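Local atomic coordinates of profilin (Schizosaccharomyces pombe, PDB entry 3D9Y), a protein that binds monomeric actin, preventing its polymerisation at high concentration and enhancing it at low concentration, and is essential for cytokinesis in fission yeast. Residues R19-S24 with A35-S40. Numbering follows the deposited sequence.
Sequences RAAIVS and AGFNLS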
ATOM      1  N   ARG A  19      -2.467  -8.234  -5.467  1.00 18.26           N
ATOM      2  CA  ARG A  19      -1.089  -8.255  -4.951  1.00 18.17           C
ATOM      3  C   ARG A  19      -1.025  -7.355  -3.724  1.00 18.20           C
ATOM      4  O   ARG A  19      -1.789  -6.391  -3.620  1.00 17.36           O
ATOM      5  CB  ARG A  19      -0.061  -7.778  -5.995  1.00 18.61           C
ATOM      6  CG  ARG A  19      -0.380  -8.093  -7.455  1.00 19.38           C
ATOM      7  CD  ARG A  19       0.785  -7.719  -8.371  1.00 20.20           C
ATOM      8  NE  ARG A  19       1.763  -8.801  -8.479  1.00 22.48           N
ATOM      9  CZ  ARG A  19       2.977  -8.685  -9.022  1.00 23.35           C
ATOM     10  NH1 ARG A  19       3.401  -7.530  -9.529  1.00 24.02           N
ATOM     11  NH2 ARG A  19       3.776  -9.743  -9.064  1.00 24.49           N
ATOM     12  N   ALA A  20      -0.122  -7.668  -2.798  1.00 17.68           N
ATOM     13  CA  ALA A  20       0.001  -6.873  -1.573  1.00 17.48           C
ATOM     14  C   ALA A  20       1.351  -7.028  -0.884  1.00 17.20           C
ATOM     15  O   ALA A  20       2.079  -8.012  -1.099  1.00 17.02           O
ATOM     16  CB  ALA A  20      -1.131  -7.203  -0.598  1.00 17.56           C
ATOM     17  N   ALA A  21       1.669  -6.035  -0.057  1.00 16.97           N
ATOM     18  CA  ALA A  21       2.867  -6.045   0.755  1.00 17.01           C
ATOM     19  C   ALA A  21       2.644  -5.280   2.053  1.00 16.80           C
ATOM     20  O   ALA A  21       1.734  -4.450   2.157  1.00 16.44           O
ATOM     21  CB  ALA A  21       4.038  -5.464  -0.024  1.00 16.96           C
ATOM     22  N   ILE A  22       3.458  -5.597   3.056  1.00 17.08           N
ATOM     23  CA  ILE A  22       3.460  -4.861   4.319  1.00 17.22           C
ATOM     24  C   ILE A  22       4.903  -4.473   4.609  1.00 17.26           C
ATOM     25  O   ILE A  22       5.785  -5.315   4.584  1.00 17.29           O
ATOM     26  CB  ILE A  22       2.884  -5.686   5.479  1.00 17.43           C
ATOM     27  CG1 ILE A  22       1.439  -6.092   5.145  1.00 17.52           C
ATOM     28  CG2 ILE A  22       2.971  -4.891   6.795  1.00 17.36           C
ATOM     29  CD1 ILE A  22       0.808  -7.058   6.111  1.00 17.85           C
ATOM     30  N   VAL A  23       5.130  -3.184   4.853  1.00 17.08           N
ATOM     31  CA  VAL A  23       6.485  -2.643   4.990  1.00 16.85           C
ATOM     32  C   VAL A  23       6.590  -1.749   6.227  1.00 16.25           C
ATOM     33  O   VAL A  23       5.587  -1.267   6.735  1.00 16.12           O
ATOM     34  CB  VAL A  23       6.903  -1.863   3.709  1.00 17.31           C
ATOM     35  CG1 VAL A  23       6.773  -2.744   2.472  1.00 17.80           C
ATOM     36  CG2 VAL A  23       6.076  -0.628   3.525  1.00 18.41           C
ATOM     37  N   SER A  24       7.811  -1.528   6.713  1.00 15.80           N
ATOM     38  CA  SER A  24       8.017  -0.682   7.888  1.00 15.93           C
ATOM     39  C   SER A  24       7.690   0.791   7.602  1.00 15.70           C
ATOM     40  O   SER A  24       8.066   1.309   6.555  1.00 15.59           O
ATOM     41  CB  SER A  24       9.470  -0.796   8.369  1.00 15.97           C
ATOM     42  OG  SER A  24       9.717   0.126   9.417  1.00 16.59           O
ATOM     43  N   ALA A  35       3.579 -13.109  -3.930  1.00 27.32           N
ATOM     44  CA  ALA A  35       4.494 -13.652  -4.934  1.00 27.52           C
ATOM     45  C   ALA A  35       4.632 -12.739  -6.136  1.00 28.03           C
ATOM     46  O   ALA A  35       3.615 -12.436  -6.809  1.00 28.58           O
ATOM     47  CB  ALA A  35       4.016 -15.023  -5.391  1.00 27.67           C
ATOM     48  N   GLY A  36       5.886 -12.319  -6.405  1.00 28.18           N
ATOM     49  CA  GLY A  36       6.214 -11.491  -7.556  1.00 28.48           C
ATOM     50  C   GLY A  36       6.306 -10.009  -7.222  1.00 28.35           C
ATOM     51  O   GLY A  36       6.968  -9.238  -7.926  1.00 28.99           O
ATOM     52  N   PHE A  37       5.649  -9.619  -6.129  1.00 28.48           N
ATOM     53  CA  PHE A  37       5.442  -8.224  -5.778  1.00 28.78           C
ATOM     54  C   PHE A  37       6.631  -7.706  -4.962  1.00 28.92           C
ATOM     55  O   PHE A  37       6.543  -7.426  -3.746  1.00 29.41           O
ATOM     56  CB  PHE A  37       4.104  -8.081  -5.034  1.00 28.79           C
ATOM     57  CG  PHE A  37       3.527  -6.690  -5.055  1.00 28.41           C
ATOM     58  CD1 PHE A  37       3.107  -6.088  -3.876  1.00 29.45           C
ATOM     59  CD2 PHE A  37       3.367  -6.000  -6.246  1.00 29.08           C
ATOM     60  CE1 PHE A  37       2.564  -4.801  -3.884  1.00 29.03           C
ATOM     61  CE2 PHE A  37       2.834  -4.714  -6.263  1.00 28.87           C
ATOM     62  CZ  PHE A  37       2.426  -4.119  -5.079  1.00 28.98           C
ATOM     63  N   ASN A  38       7.761  -7.582  -5.660  1.00 29.08           N
ATOM     64  CA  ASN A  38       9.027  -7.232  -5.018  1.00 29.43           C
ATOM     65  C   ASN A  38       9.268  -5.728  -4.940  1.00 29.47           C
ATOM     66  O   ASN A  38       9.496  -5.068  -5.958  1.00 28.69           O
ATOM     67  CB  ASN A  38      10.181  -7.929  -5.749  1.00 29.51           C
ATOM     68  CG  ASN A  38       9.992  -9.432  -5.832  1.00 30.22           C
ATOM     69  OD1 ASN A  38       9.236 -10.017  -5.057  1.00 31.67           O
ATOM     70  ND2 ASN A  38      10.671 -10.065  -6.780  1.00 31.67           N
ATOM     71  N   LEU A  39       9.218  -5.196  -3.718  1.00 29.80           N
ATOM     72  CA  LEU A  39       9.491  -3.779  -3.462  1.00 29.91           C
ATOM     73  C   LEU A  39      10.938  -3.586  -3.008  1.00 30.15           C
ATOM     74  O   LEU A  39      11.393  -4.229  -2.066  1.00 30.56           O
ATOM     75  CB  LEU A  39       8.553  -3.237  -2.386  1.00 29.87           C
ATOM     76  CG  LEU A  39       7.057  -3.532  -2.529  1.00 29.86           C
ATOM     77  CD1 LEU A  39       6.307  -2.826  -1.423  1.00 30.25           C
ATOM     78  CD2 LEU A  39       6.527  -3.117  -3.888  1.00 30.55           C
ATOM     79  N   SER A  40      11.653  -2.687  -3.669  1.00 30.35           N
ATOM     80  CA  SER A  40      13.069  -2.458  -3.372  1.00 30.42           C
ATOM     81  C   SER A  40      13.257  -1.519  -2.177  1.00 30.54           C
ATOM     82  O   SER A  40      12.354  -0.737  -1.862  1.00 30.16           O
ATOM     83  CB  SER A  40      13.766  -1.881  -4.598  1.00 30.65           C
ATOM     84  OG  SER A  40      13.273  -0.590  -4.909  1.00 31.02           O
TER
HETATM   85  O   HOH W   1       1.383 -10.964  -6.338  1.00 40.14           O
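The CB of Arg19 lies over one face of the Phe37 ring, making a CH-pi contact 4.0 Å from the ring centroid and only 16° off the normal. Beyond CB the arginine runs out past the ring's CD2 corner, where NH1 comes within 3.6 Å of Phe37 CD2. The chain bends at chi3, which turns NE off the line of the side chain. The guanidinium lies by the Gly36-Phe37 backbone with its plane 57° from that of the ring, so the two do not stack. NH2 sits close to Gly36, 3.1 Å from its C, without a direct hydrogen bond to the 35-40 segment. The polar link is instead a water that accepts from Arg19 NE at 3.1 Å and donates to Ala35 O at 2.7 Å.

An inverse gamma turn centred on Phe37 is closed by a weak bond from Asn38 N to Gly36 O. The CG of Phe37 is anti to the backbone N (chi1 -159°), and the ring reaches the strand with CD1 3.5 Å from Ala20 O, an oxygen lying at the ring edge. On the opposite face is Leu39 CD2. The other methyl, Leu39 CD1, packs on Ala21 CB at 3.8 Å and on Val23 CG1 at 3.9 Å.

This is the loop leaving edge strand 30-33 as it folds back over one face of the profilin sheet toward helix 41-52, which Ser40 N-caps. Phe37 also touches Val99 of strand 96-102, while Val23 and Leu39 both meet Ile44 of helix 41-52. Ala20 and Ile22 point away from the loop, to helix 3-12 on the other side of strand 19-24.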